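Local coordinates for protein NAD(P)H-flavin oxidoreductase (Agrobacterium tumefaciens str. C58, PDB 2FRE) that binds flavin mononucleotide and probably catalyses NAD(P)H-dependent flavin reduction as a dimeric member of the nitroreductase family, at residues H52-F57 / S111-A116; R142-L147 / F153-G158; E34-I39 / V159-L164; D14-D19 / A125-Y130. One frame throughout, in Å; residues are numbered along the deposited sequence.

Interaction 1. Residues H52-F57 / S111-A116; sequences HQPWRF and SFDAGA. With FMN (flavin mononucleotide), chain D.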
loop_
_atom_site.group_PDB
_atom_site.type_symbol
_atom_site.label_atom_id
_atom_site.label_comp_id
_atom_site.label_asym_id
_atom_site.label_seq_id
_atom_site.Cartn_x
_atom_site.Cartn_y
_atom_site.Cartn_z
ATOM N N HIS A 52 -7.758 12.381 1.893
ATOM C CA HIS A 52 -8.870 12.044 2.778
ATOM C C HIS A 52 -8.431 11.219 3.983
ATOM O O HIS A 52 -9.100 11.243 5.010
ATOM C CB HIS A 52 -9.970 11.280 2.022
ATOM C CG HIS A 52 -10.831 12.143 1.148
ATOM N ND1 HIS A 52 -11.324 13.364 1.554
ATOM C CD2 HIS A 52 -11.330 11.931 -0.090
ATOM C CE1 HIS A 52 -12.064 13.883 0.591
ATOM N NE2 HIS A 52 -12.098 13.022 -0.411
ATOM N N GLN A 53 -7.353 10.446 3.825
ATOM C CA GLN A 53 -6.778 9.639 4.902
ATOM C C GLN A 53 -7.841 8.724 5.511
ATOM O O GLN A 53 -8.211 8.894 6.688
ATOM C CB GLN A 53 -6.154 10.539 5.982
ATOM C CG GLN A 53 -5.150 11.570 5.460
ATOM C CD GLN A 53 -4.859 12.681 6.473
ATOM O OE1 GLN A 53 -4.303 12.431 7.546
ATOM N NE2 GLN A 53 -5.238 13.903 6.137
ATOM N N PRO A 54 -8.376 7.793 4.700
ATOM C CA PRO A 54 -9.530 6.971 5.086
ATOM C C PRO A 54 -9.220 5.806 6.041
ATOM O O PRO A 54 -10.137 5.212 6.591
ATOM C CB PRO A 54 -10.043 6.441 3.739
ATOM C CG PRO A 54 -8.766 6.321 2.904
ATOM C CD PRO A 54 -7.940 7.516 3.317
ATOM N N TRP A 55 -7.950 5.495 6.231
ATOM C CA TRP A 55 -7.532 4.440 7.162
ATOM C C TRP A 55 -7.826 4.742 8.633
ATOM O O TRP A 55 -7.748 5.888 9.088
ATOM C CB TRP A 55 -6.029 4.170 7.030
ATOM C CG TRP A 55 -5.216 5.442 6.909
ATOM C CD1 TRP A 55 -4.899 6.323 7.896
ATOM C CD2 TRP A 55 -4.671 5.976 5.701
ATOM N NE1 TRP A 55 -4.195 7.378 7.377
ATOM C CE2 TRP A 55 -4.033 7.182 6.028
ATOM C CE3 TRP A 55 -4.681 5.554 4.369
ATOM C CZ2 TRP A 55 -3.364 7.948 5.082
ATOM C CZ3 TRP A 55 -4.037 6.307 3.440
ATOM C CH2 TRP A 55 -3.393 7.508 3.793
ATOM N N ARG A 56 -8.145 3.682 9.371
ATOM C CA ARG A 56 -8.177 3.697 10.816
ATOM C C ARG A 56 -7.486 2.428 11.319
ATOM O O ARG A 56 -7.452 1.403 10.619
ATOM C CB ARG A 56 -9.613 3.730 11.338
ATOM C CG ARG A 56 -10.461 4.858 10.799
ATOM C CD ARG A 56 -10.052 6.217 11.342
ATOM N NE ARG A 56 -11.020 7.235 10.950
ATOM C CZ ARG A 56 -10.986 7.920 9.795
ATOM N NH1 ARG A 56 -10.030 7.728 8.893
ATOM N NH2 ARG A 56 -11.924 8.815 9.537
ATOM N N PHE A 57 -6.945 2.507 12.534
ATOM C CA PHE A 57 -6.256 1.369 13.185
ATOM C C PHE A 57 -6.784 1.160 14.608
ATOM O O PHE A 57 -6.766 2.085 15.435
ATOM C CB PHE A 57 -4.759 1.625 13.245
ATOM C CG PHE A 57 -4.198 2.117 11.953
ATOM C CD1 PHE A 57 -3.967 1.242 10.913
ATOM C CD2 PHE A 57 -3.927 3.469 11.765
ATOM C CE1 PHE A 57 -3.476 1.695 9.708
ATOM C CE2 PHE A 57 -3.452 3.930 10.535
ATOM C CZ PHE A 57 -3.221 3.034 9.518
ATOM N N SER A 111 -9.989 1.353 -0.011
ATOM C CA SER A 111 -9.287 0.114 0.271
ATOM C C SER A 111 -7.865 0.144 -0.289
ATOM O O SER A 111 -6.908 -0.285 0.357
ATOM C CB SER A 111 -10.080 -1.081 -0.288
ATOM O OG SER A 111 -11.318 -1.198 0.409
ATOM N N PHE A 112 -7.745 0.660 -1.495
ATOM C CA PHE A 112 -6.465 0.912 -2.125
ATOM C C PHE A 112 -5.578 1.783 -1.216
ATOM O O PHE A 112 -4.393 1.467 -0.928
ATOM C CB PHE A 112 -6.745 1.542 -3.504
ATOM C CG PHE A 112 -5.511 1.837 -4.325
ATOM C CD1 PHE A 112 -4.924 0.849 -5.069
ATOM C CD2 PHE A 112 -4.965 3.122 -4.364
ATOM C CE1 PHE A 112 -3.811 1.124 -5.867
ATOM C CE2 PHE A 112 -3.844 3.390 -5.135
ATOM C CZ PHE A 112 -3.266 2.386 -5.881
ATOM N N ASP A 113 -6.152 2.885 -0.744
ATOM C CA ASP A 113 -5.421 3.835 0.064
ATOM C C ASP A 113 -5.019 3.220 1.422
ATOM O O ASP A 113 -3.909 3.391 1.887
ATOM C CB ASP A 113 -6.273 5.100 0.265
ATOM C CG ASP A 113 -6.330 6.014 -0.997
ATOM O OD1 ASP A 113 -5.459 5.922 -1.890
ATOM O OD2 ASP A 113 -7.256 6.861 -1.076
ATOM N N ALA A 114 -5.921 2.473 2.027
ATOM C CA ALA A 114 -5.634 1.685 3.230
ATOM C C ALA A 114 -4.443 0.716 3.039
ATOM O O ALA A 114 -3.641 0.537 3.943
ATOM C CB ALA A 114 -6.893 0.924 3.675
ATOM N N GLY A 115 -4.336 0.120 1.852
ATOM C CA GLY A 115 -3.215 -0.763 1.498
ATOM C C GLY A 115 -1.874 -0.061 1.471
ATOM O O GLY A 115 -0.859 -0.609 1.940
ATOM N N ALA A 116 -1.860 1.154 0.922
ATOM C CA ALA A 116 -0.686 2.015 1.002
ATOM C C ALA A 116 -0.259 2.294 2.453
ATOM O O ALA A 116 0.916 2.237 2.789
ATOM C CB ALA A 116 -0.917 3.324 0.239
HETATM N N1 FMN D . -3.558 14.227 -7.169
HETATM C C2 FMN D . -4.079 15.013 -8.191
HETATM O O2 FMN D . -3.519 16.080 -8.423
HETATM N N3 FMN D . -5.124 14.573 -8.958
HETATM C C4 FMN D . -5.714 13.356 -8.699
HETATM O O4 FMN D . -6.462 12.838 -9.540
HETATM C C4A FMN D . -5.205 12.583 -7.656
HETATM N N5 FMN D . -5.764 11.355 -7.363
HETATM C C5A FMN D . -5.208 10.558 -6.381
HETATM C C6 FMN D . -5.748 9.305 -6.127
HETATM C C7 FMN D . -5.198 8.473 -5.144
HETATM C C7M FMN D . -5.492 7.005 -5.284
HETATM C C8 FMN D . -4.092 8.898 -4.411
HETATM C C8M FMN D . -3.137 7.889 -3.790
HETATM C C9 FMN D . -3.571 10.156 -4.657
HETATM C C9A FMN D . -4.132 10.985 -5.634
HETATM N N10 FMN D . -3.597 12.235 -5.861
HETATM C C10 FMN D . -4.124 13.015 -6.897
HETATM C "C1'" FMN D . -2.672 12.865 -4.856
HETATM C "C2'" FMN D . -3.119 12.976 -3.394
HETATM O "O2'" FMN D . -3.910 14.161 -3.201
HETATM C "C3'" FMN D . -1.894 13.055 -2.483
HETATM O "O3'" FMN D . -1.171 11.840 -2.573
HETATM C "C4'" FMN D . -2.280 13.379 -1.020
HETATM O "O4'" FMN D . -2.770 14.716 -0.913
HETATM C "C5'" FMN D . -1.138 13.236 -0.043
HETATM O "O5'" FMN D . -0.042 13.989 -0.467
HETATM P P FMN D . 1.422 13.375 -0.692
HETATM O O1P FMN D . 2.027 13.009 0.622
HETATM O O2P FMN D . 1.265 12.165 -1.572
HETATM O O3P FMN D . 2.298 14.429 -1.302
#

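Interaction 2. Residues R142-L147 / F153-G158; sequences RIVEKL and FKVEAG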
loop_
_atom_site.group_PDB
_atom_site.type_symbol
_atom_site.label_atom_id
_atom_site.label_comp_id
_atom_site.label_asym_id
_atom_site.label_seq_id
_atom_site.Cartn_x
_atom_site.Cartn_y
_atom_site.Cartn_z
ATOM N N ARG A 142 -17.724 -9.978 13.477
ATOM C CA ARG A 142 -17.468 -9.965 14.924
ATOM C C ARG A 142 -16.531 -8.814 15.303
ATOM O O ARG A 142 -16.692 -8.204 16.360
ATOM C CB ARG A 142 -16.844 -11.278 15.413
ATOM C CG ARG A 142 -17.625 -12.539 15.092
ATOM C CD ARG A 142 -16.984 -13.746 15.769
ATOM N NE ARG A 142 -17.493 -15.000 15.216
ATOM C CZ ARG A 142 -16.981 -16.201 15.472
ATOM N NH1 ARG A 142 -15.951 -16.331 16.284
ATOM N NH2 ARG A 142 -17.506 -17.285 14.910
ATOM N N ILE A 143 -15.536 -8.537 14.463
ATOM C CA ILE A 143 -14.661 -7.382 14.687
ATOM C C ILE A 143 -15.467 -6.080 14.748
ATOM O O ILE A 143 -15.287 -5.260 15.658
ATOM C CB ILE A 143 -13.530 -7.297 13.597
ATOM C CG1 ILE A 143 -12.532 -8.445 13.808
ATOM C CG2 ILE A 143 -12.810 -5.959 13.645
ATOM C CD1 ILE A 143 -11.775 -8.834 12.551
ATOM N N VAL A 144 -16.356 -5.895 13.775
ATOM C CA VAL A 144 -17.186 -4.701 13.716
ATOM C C VAL A 144 -18.040 -4.539 14.974
ATOM O O VAL A 144 -18.139 -3.452 15.530
ATOM C CB VAL A 144 -18.096 -4.721 12.444
ATOM C CG1 VAL A 144 -19.177 -3.644 12.511
ATOM C CG2 VAL A 144 -17.237 -4.542 11.202
ATOM N N GLU A 145 -18.637 -5.633 15.421
ATOM C CA GLU A 145 -19.519 -5.612 16.582
ATOM C C GLU A 145 -18.721 -5.422 17.872
ATOM O O GLU A 145 -19.034 -4.546 18.663
ATOM C CB GLU A 145 -20.310 -6.914 16.651
ATOM C CG GLU A 145 -21.349 -6.952 17.744
ATOM C CD GLU A 145 -22.380 -5.836 17.608
ATOM O OE1 GLU A 145 -22.707 -5.455 16.452
ATOM O OE2 GLU A 145 -22.858 -5.341 18.659
ATOM N N LYS A 146 -17.688 -6.242 18.076
ATOM C CA LYS A 146 -16.937 -6.239 19.336
ATOM C C LYS A 146 -16.041 -5.011 19.521
ATOM O O LYS A 146 -15.757 -4.626 20.658
ATOM C CB LYS A 146 -16.090 -7.512 19.476
ATOM C CG LYS A 146 -16.881 -8.797 19.636
ATOM C CD LYS A 146 -17.491 -8.972 21.034
ATOM C CE LYS A 146 -17.909 -10.438 21.256
ATOM N NZ LYS A 146 -18.843 -10.662 22.394
ATOM N N LEU A 147 -15.571 -4.414 18.426
ATOM C CA LEU A 147 -14.662 -3.265 18.513
ATOM C C LEU A 147 -15.356 -1.935 18.216
ATOM O O LEU A 147 -14.694 -0.904 18.092
ATOM C CB LEU A 147 -13.433 -3.451 17.602
ATOM C CG LEU A 147 -12.599 -4.723 17.873
ATOM C CD1 LEU A 147 -11.351 -4.719 17.071
ATOM C CD2 LEU A 147 -12.242 -4.906 19.370
ATOM N N PHE A 153 -17.635 1.962 7.836
ATOM C CA PHE A 153 -16.222 1.605 7.963
ATOM C C PHE A 153 -16.041 0.127 7.684
ATOM O O PHE A 153 -16.775 -0.699 8.221
ATOM C CB PHE A 153 -15.708 1.955 9.357
ATOM C CG PHE A 153 -15.511 3.432 9.566
ATOM C CD1 PHE A 153 -14.259 4.002 9.370
ATOM C CD2 PHE A 153 -16.569 4.243 9.931
ATOM C CE1 PHE A 153 -14.055 5.344 9.533
ATOM C CE2 PHE A 153 -16.380 5.604 10.097
ATOM C CZ PHE A 153 -15.109 6.155 9.900
ATOM N N LYS A 154 -15.050 -0.188 6.862
ATOM C CA LYS A 154 -14.763 -1.537 6.408
ATOM C C LYS A 154 -13.506 -2.103 7.093
ATOM O O LYS A 154 -12.494 -1.405 7.235
ATOM C CB LYS A 154 -14.572 -1.515 4.890
ATOM C CG LYS A 154 -14.030 -2.784 4.297
ATOM C CD LYS A 154 -14.015 -2.747 2.784
ATOM C CE LYS A 154 -13.089 -3.772 2.179
ATOM N NZ LYS A 154 -12.811 -4.912 3.095
ATOM N N VAL A 155 -13.583 -3.369 7.502
ATOM C CA VAL A 155 -12.431 -4.090 8.020
ATOM C C VAL A 155 -11.643 -4.620 6.816
ATOM O O VAL A 155 -12.145 -5.425 6.044
ATOM C CB VAL A 155 -12.851 -5.256 8.952
ATOM C CG1 VAL A 155 -11.618 -5.971 9.502
ATOM C CG2 VAL A 155 -13.737 -4.739 10.099
ATOM N N GLU A 156 -10.432 -4.127 6.642
ATOM C CA GLU A 156 -9.577 -4.523 5.540
ATOM C C GLU A 156 -8.763 -5.750 5.890
ATOM O O GLU A 156 -8.743 -6.710 5.124
ATOM C CB GLU A 156 -8.610 -3.387 5.173
ATOM C CG GLU A 156 -9.300 -2.083 4.740
ATOM C CD GLU A 156 -10.036 -2.210 3.424
ATOM O OE1 GLU A 156 -9.819 -3.216 2.713
ATOM O OE2 GLU A 156 -10.811 -1.300 3.079
ATOM N N ALA A 157 -8.065 -5.710 7.025
ATOM C CA ALA A 157 -7.173 -6.801 7.406
ATOM C C ALA A 157 -6.757 -6.740 8.875
ATOM O O ALA A 157 -6.797 -5.685 9.498
ATOM C CB ALA A 157 -5.935 -6.793 6.514
ATOM N N GLY A 158 -6.386 -7.889 9.432
ATOM C CA GLY A 158 -5.712 -7.917 10.721
ATOM C C GLY A 158 -4.210 -7.850 10.499
ATOM O O GLY A 158 -3.728 -8.172 9.420
#

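Interaction 3. Residues E34-I39 / V159-L164; sequences EHLLTI and VAIGTL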
loop_
_atom_site.group_PDB
_atom_site.type_symbol
_atom_site.label_atom_id
_atom_site.label_comp_id
_atom_site.label_asym_id
_atom_site.label_seq_id
_atom_site.Cartn_x
_atom_site.Cartn_y
_atom_site.Cartn_z
ATOM N N GLU A 34 5.927 3.411 22.387
ATOM C CA GLU A 34 6.369 4.417 21.391
ATOM C C GLU A 34 6.711 3.792 20.034
ATOM O O GLU A 34 6.537 4.439 18.980
ATOM C CB GLU A 34 7.583 5.214 21.892
ATOM C CG GLU A 34 7.862 6.506 21.072
ATOM C CD GLU A 34 9.300 7.053 21.202
ATOM O OE1 GLU A 34 10.267 6.405 20.722
ATOM O OE2 GLU A 34 9.452 8.158 21.758
ATOM N N HIS A 35 7.209 2.554 20.062
ATOM C CA HIS A 35 7.523 1.825 18.835
ATOM C C HIS A 35 6.248 1.607 18.030
ATOM O O HIS A 35 6.247 1.856 16.829
ATOM C CB HIS A 35 8.237 0.497 19.123
ATOM C CG HIS A 35 9.691 0.654 19.465
ATOM N ND1 HIS A 35 10.537 -0.421 19.650
ATOM C CD2 HIS A 35 10.454 1.760 19.616
ATOM C CE1 HIS A 35 11.748 0.017 19.931
ATOM N NE2 HIS A 35 11.729 1.337 19.916
ATOM N N LEU A 36 5.151 1.199 18.684
ATOM C CA LEU A 36 3.896 0.991 17.935
ATOM C C LEU A 36 3.355 2.298 17.382
ATOM O O LEU A 36 2.857 2.347 16.263
ATOM C CB LEU A 36 2.803 0.305 18.767
ATOM C CG LEU A 36 1.504 0.013 17.976
ATOM C CD1 LEU A 36 1.752 -0.855 16.790
ATOM C CD2 LEU A 36 0.467 -0.648 18.880
ATOM N N LEU A 37 3.465 3.357 18.170
ATOM C CA LEU A 37 3.001 4.669 17.748
ATOM C C LEU A 37 3.816 5.196 16.549
ATOM O O LEU A 37 3.253 5.765 15.596
ATOM C CB LEU A 37 2.983 5.635 18.954
ATOM C CG LEU A 37 1.870 5.335 19.985
ATOM C CD1 LEU A 37 2.022 6.184 21.226
ATOM C CD2 LEU A 37 0.466 5.544 19.408
ATOM N N THR A 38 5.121 4.942 16.549
ATOM C CA THR A 38 5.972 5.281 15.404
ATOM C C THR A 38 5.508 4.546 14.143
ATOM O O THR A 38 5.359 5.150 13.061
ATOM C CB THR A 38 7.462 4.987 15.715
ATOM O OG1 THR A 38 7.842 5.675 16.909
ATOM C CG2 THR A 38 8.366 5.469 14.593
ATOM N N ILE A 39 5.242 3.249 14.303
ATOM C CA ILE A 39 4.749 2.397 13.214
ATOM C C ILE A 39 3.451 2.925 12.630
ATOM O O ILE A 39 3.328 3.037 11.421
ATOM C CB ILE A 39 4.586 0.932 13.681
ATOM C CG1 ILE A 39 5.982 0.328 13.918
ATOM C CG2 ILE A 39 3.800 0.106 12.646
ATOM C CD1 ILE A 39 5.971 -1.005 14.591
ATOM N N VAL A 159 -3.475 -7.435 11.522
ATOM C CA VAL A 159 -2.026 -7.363 11.451
ATOM C C VAL A 159 -1.437 -7.796 12.771
ATOM O O VAL A 159 -1.814 -7.272 13.824
ATOM C CB VAL A 159 -1.538 -5.939 11.137
ATOM C CG1 VAL A 159 -0.034 -5.905 11.055
ATOM C CG2 VAL A 159 -2.151 -5.436 9.830
ATOM N N ALA A 160 -0.522 -8.758 12.694
ATOM C CA ALA A 160 0.274 -9.209 13.819
ATOM C C ALA A 160 1.688 -8.629 13.644
ATOM O O ALA A 160 2.272 -8.708 12.545
ATOM C CB ALA A 160 0.325 -10.704 13.835
ATOM N N ILE A 161 2.214 -8.027 14.713
ATOM C CA ILE A 161 3.550 -7.464 14.718
ATOM C C ILE A 161 4.328 -7.967 15.923
ATOM O O ILE A 161 3.793 -8.045 17.024
ATOM C CB ILE A 161 3.548 -5.920 14.776
ATOM C CG1 ILE A 161 2.396 -5.321 13.953
ATOM C CG2 ILE A 161 4.918 -5.391 14.284
ATOM C CD1 ILE A 161 2.212 -3.793 14.141
ATOM N N GLY A 162 5.595 -8.306 15.707
ATOM C CA GLY A 162 6.419 -8.827 16.780
ATOM C C GLY A 162 7.856 -9.019 16.369
ATOM O O GLY A 162 8.293 -8.581 15.290
ATOM N N THR A 163 8.596 -9.662 17.255
ATOM C CA THR A 163 9.999 -9.933 17.053
ATOM C C THR A 163 10.191 -11.399 16.695
ATOM O O THR A 163 9.733 -12.292 17.418
ATOM C CB THR A 163 10.792 -9.597 18.310
ATOM O OG1 THR A 163 10.630 -8.199 18.604
ATOM C CG2 THR A 163 12.266 -9.918 18.125
ATOM N N LEU A 164 10.876 -11.624 15.577
ATOM C CA LEU A 164 11.064 -12.946 15.007
ATOM C C LEU A 164 11.842 -13.824 15.967
ATOM O O LEU A 164 12.731 -13.343 16.662
ATOM C CB LEU A 164 11.818 -12.843 13.670
ATOM C CG LEU A 164 12.076 -14.131 12.865
ATOM C CD1 LEU A 164 10.793 -14.799 12.429
ATOM C CD2 LEU A 164 12.941 -13.855 11.634
#

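Interaction 4. Residues D14-D19 / A125-Y130; sequences DPLFLD and AHLLGY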
loop_
_atom_site.group_PDB
_atom_site.type_symbol
_atom_site.label_atom_id
_atom_site.label_comp_id
_atom_site.label_asym_id
_atom_site.label_seq_id
_atom_site.Cartn_x
_atom_site.Cartn_y
_atom_site.Cartn_z
ATOM N N ASP A 14 16.028 -1.638 -3.767
ATOM C CA ASP A 14 16.545 -1.435 -2.434
ATOM C C ASP A 14 16.329 -2.732 -1.686
ATOM O O ASP A 14 15.259 -3.319 -1.787
ATOM C CB ASP A 14 15.830 -0.304 -1.708
ATOM C CG ASP A 14 16.554 0.113 -0.444
ATOM O OD1 ASP A 14 16.628 -0.697 0.501
ATOM O OD2 ASP A 14 17.067 1.247 -0.414
ATOM N N PRO A 15 17.354 -3.204 -0.954
ATOM C CA PRO A 15 17.173 -4.465 -0.231
ATOM C C PRO A 15 16.017 -4.473 0.758
ATOM O O PRO A 15 15.526 -5.546 1.122
ATOM C CB PRO A 15 18.506 -4.640 0.503
ATOM C CG PRO A 15 19.475 -3.837 -0.253
ATOM C CD PRO A 15 18.718 -2.670 -0.785
ATOM N N LEU A 16 15.593 -3.296 1.202
ATOM C CA LEU A 16 14.438 -3.199 2.083
ATOM C C LEU A 16 13.223 -3.929 1.506
ATOM O O LEU A 16 12.448 -4.527 2.244
ATOM C CB LEU A 16 14.102 -1.746 2.383
ATOM C CG LEU A 16 15.124 -0.947 3.209
ATOM C CD1 LEU A 16 14.869 0.552 3.089
ATOM C CD2 LEU A 16 15.144 -1.368 4.670
ATOM N N PHE A 17 13.049 -3.895 0.192
ATOM C CA PHE A 17 11.866 -4.537 -0.414
ATOM C C PHE A 17 11.922 -6.065 -0.402
ATOM O O PHE A 17 10.880 -6.727 -0.430
ATOM C CB PHE A 17 11.673 -4.004 -1.832
ATOM C CG PHE A 17 11.338 -2.554 -1.857
ATOM C CD1 PHE A 17 10.081 -2.122 -1.452
ATOM C CD2 PHE A 17 12.269 -1.621 -2.268
ATOM C CE1 PHE A 17 9.758 -0.791 -1.462
ATOM C CE2 PHE A 17 11.944 -0.271 -2.270
ATOM C CZ PHE A 17 10.690 0.130 -1.872
ATOM N N LEU A 18 13.127 -6.629 -0.351
ATOM C CA LEU A 18 13.307 -8.068 -0.192
ATOM C C LEU A 18 13.367 -8.496 1.283
ATOM O O LEU A 18 12.986 -9.622 1.620
ATOM C CB LEU A 18 14.595 -8.507 -0.905
ATOM C CG LEU A 18 14.712 -8.130 -2.382
ATOM C CD1 LEU A 18 15.995 -8.744 -2.992
ATOM C CD2 LEU A 18 13.523 -8.619 -3.154
ATOM N N ASP A 19 13.906 -7.626 2.132
ATOM C CA ASP A 19 14.096 -7.919 3.564
ATOM C C ASP A 19 12.798 -7.888 4.341
ATOM O O ASP A 19 12.675 -8.594 5.340
ATOM C CB ASP A 19 15.109 -6.949 4.191
ATOM C CG ASP A 19 16.502 -7.200 3.699
ATOM O OD1 ASP A 19 16.782 -8.322 3.233
ATOM O OD2 ASP A 19 17.323 -6.288 3.773
ATOM N N ALA A 125 7.639 -0.930 10.669
ATOM C CA ALA A 125 7.871 -2.070 11.568
ATOM C C ALA A 125 9.212 -2.759 11.248
ATOM O O ALA A 125 10.053 -2.968 12.137
ATOM C CB ALA A 125 6.714 -3.076 11.463
ATOM N N HIS A 126 9.382 -3.128 9.983
ATOM C CA HIS A 126 10.651 -3.656 9.497
ATOM C C HIS A 126 11.850 -2.796 9.902
ATOM O O HIS A 126 12.856 -3.305 10.436
ATOM C CB HIS A 126 10.664 -3.826 7.972
ATOM C CG HIS A 126 11.949 -4.415 7.489
ATOM N ND1 HIS A 126 12.922 -3.666 6.865
ATOM C CD2 HIS A 126 12.451 -5.658 7.611
ATOM C CE1 HIS A 126 13.963 -4.431 6.607
ATOM N NE2 HIS A 126 13.715 -5.640 7.073
ATOM N N LEU A 127 11.747 -1.493 9.656
ATOM C CA LEU A 127 12.849 -0.588 9.961
ATOM C C LEU A 127 13.223 -0.530 11.450
ATOM O O LEU A 127 14.390 -0.283 11.793
ATOM C CB LEU A 127 12.567 0.810 9.408
ATOM C CG LEU A 127 12.611 0.909 7.877
ATOM C CD1 LEU A 127 12.016 2.222 7.412
ATOM C CD2 LEU A 127 14.038 0.753 7.322
ATOM N N LEU A 128 12.256 -0.787 12.327
ATOM C CA LEU A 128 12.493 -0.850 13.774
ATOM C C LEU A 128 12.951 -2.216 14.284
ATOM O O LEU A 128 13.225 -2.365 15.470
ATOM C CB LEU A 128 11.218 -0.422 14.525
ATOM C CG LEU A 128 10.849 1.052 14.369
ATOM C CD1 LEU A 128 9.483 1.291 14.956
ATOM C CD2 LEU A 128 11.905 1.936 15.043
ATOM N N GLY A 129 13.044 -3.206 13.403
ATOM C CA GLY A 129 13.556 -4.507 13.781
ATOM C C GLY A 129 12.467 -5.519 14.041
ATOM O O GLY A 129 12.736 -6.608 14.560
ATOM N N TYR A 130 11.234 -5.172 13.671
ATOM C CA TYR A 130 10.083 -6.069 13.850
ATOM C C TYR A 130 9.657 -6.641 12.514
ATOM O O TYR A 130 10.211 -6.289 11.477
ATOM C CB TYR A 130 8.907 -5.306 14.469
ATOM C CG TYR A 130 9.257 -4.681 15.790
ATOM C CD1 TYR A 130 9.508 -5.464 16.892
ATOM C CD2 TYR A 130 9.356 -3.300 15.929
ATOM C CE1 TYR A 130 9.841 -4.898 18.107
ATOM C CE2 TYR A 130 9.689 -2.725 17.131
ATOM C CZ TYR A 130 9.943 -3.524 18.216
ATOM O OH TYR A 130 10.260 -2.972 19.422
#

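Interaction 1. Residues H52-F57 / S111-A116
P54 meets D113 first: its ring carbon CG lies 3.8 Å from D113 CB, the two side chains crossing at about a right angle. W55 follows as strand 55-61 begins, its CA 5.2 Å from A114 CA. Its CG is wedged between the backbone N and the carbonyl carbon (chi1 43°), which brings the indole edge to the helix: CZ3 sits 3.3 Å from D113 O and CE3 4.1 Å from A114 N. One indole face is covered near the rim by Q53 CA and P54 CD. R56 bends back, giving W55 O a nearly straight bond from NH1 (2.9 Å, 169°). On the helix, D113 OD1 lies 3.6 Å from the methyl C7M of the flavin, and F112 CE2 is 4.0 Å from the same methyl. D113 OD2 is held by T109 OG1 and A49 N. W55 also packs on H44 of helix 33-44, while A114 touches S93 of strand 87-98 and E156 of strand 153-162, placing helix 110-127 against the sheet.

Interaction 2. Residues R142-L147 / F153-G158
V144 and V155 make the closest backbone approach, 7.4 Å between CA atoms, where helix 140-146 lies over strand 153-162 of the antiparallel sheet, a helix-on-sheet packing joined by the connection 147-152. V155 alone carries the strand side. Its CG2 touches methyls of two successive helix residues, V144 CG2 at 3.7 Å and I143 CG2 at 3.9 Å, while its other branch CG1 stands 4.2 Å from I143 CD1. Its chi1 of -179°, with CG1 anti to the backbone N, turns both branches to the helix. The contact is wholly apolar; I143 extends the patch to F90 of strand 87-98 and to L73, I138 and I149. Beyond V155, E156 and A157 both face V91, a classic beta bulge, and F153 meets F195 of the second subunit edge-to-face. K154 curls forward along its own strand: NZ lies 3.5 Å from E156 OE1 in a salt bridge and 3.1 Å from V155 O in a hydrogen bond, approaching from above the carbonyl plane, 48° out of it.

Interaction 3. Residues E34-I39 / V159-L164
L36 and I161 meet through their terminal methyls, CD1 to CD1 at 4.0 Å, as helix 33-44 packs against the sheet at strand 153-162. One turn on, I39 CG2 approaches the same methyl, I161 CD1, at 4.5 Å, so this methyl serves both helix residues, and L36 and I161 together bridge the 9.1 Å between their CA atoms. The leucine reaches it with CG anti to the backbone N (chi1 -177°), a torsion that carries its CD1 across to the strand. Around this pair L121 of helix 110-127 packs on both I39 and I161, and V87 of strand 87-98 on L36; M31 adds to the cover of I161. Farther out, T38 OG1 donates to E34 O at 2.7 Å, and T38 N reaches that oxygen from the opposite face of its carbonyl plane, two bonds that grip one turn of the helix. Between the two segments the contact is made by buried methyl groups, with no hydrogen bond to fix a register.

Interaction 4. Residues D14-D19 / A125-Y130
H126 presents its imidazole to both touching residues of helix 16-19. At the ring edge, close to its plane, L16 CD2 lies 3.8 Å from H126 CE1. D19 comes from another direction, its CB 3.5 Å from H126 NE2, while D19 O stands 3.7 Å from H126 CD2. The histidine torsion explains this reach: CG is anti to the backbone N (chi1 -178°), which extends the ring from helix 110-127 toward its neighbour. D19 does not use its carboxylate on the histidine; OD2 and H126 NE2 remain 4.9 Å apart, and OD1 is hydrogen-bonded to S4 OG. Beside H126, L127 adds an apolar touch, its CD2 3.6 Å from the same L16 CD2 that meets the histidine, with the two leucine side chains at about a right angle. The helix of L16 is capped at the start by D14, whose OD1 accepts from L16 N at 2.9 Å through the anti lone pair. Helix 110-127 closes in a Schellman motif, where G129 takes positive phi and Y130 N returns to A125 O at 2.9 Å. Past this turn, Y130 packs on M31, P32 and I161, and its OH is hydrogen-bonded to H35 ND1. L127 also packs on D14 of the second subunit.

Overall arrangement
Interactions 1, 2 and 3 all reach the antiparallel sheet, which runs on into the second subunit; 2 and 3 use successive halves of strand 153-162, their centres about 19 Å apart. Interactions 1 and 4 sit near opposite ends of helix 110-127, with centres about 21 Å apart. Along the chain, the segments of 3 and 4 alternate, while interaction 1 closes before 2 opens. Direct touches connect 1 with 2, where S111 OG probably hydrogen-bonds E156 OE2, and 3 with 4, where I39 packs on A125. Interactions 2 and 4, with centres about 27 Å apart, lie on opposite sides of the chain's centre. All four touch the second subunit, and interaction 1 borders an FMN whose hydrogen bonds include several from that subunit.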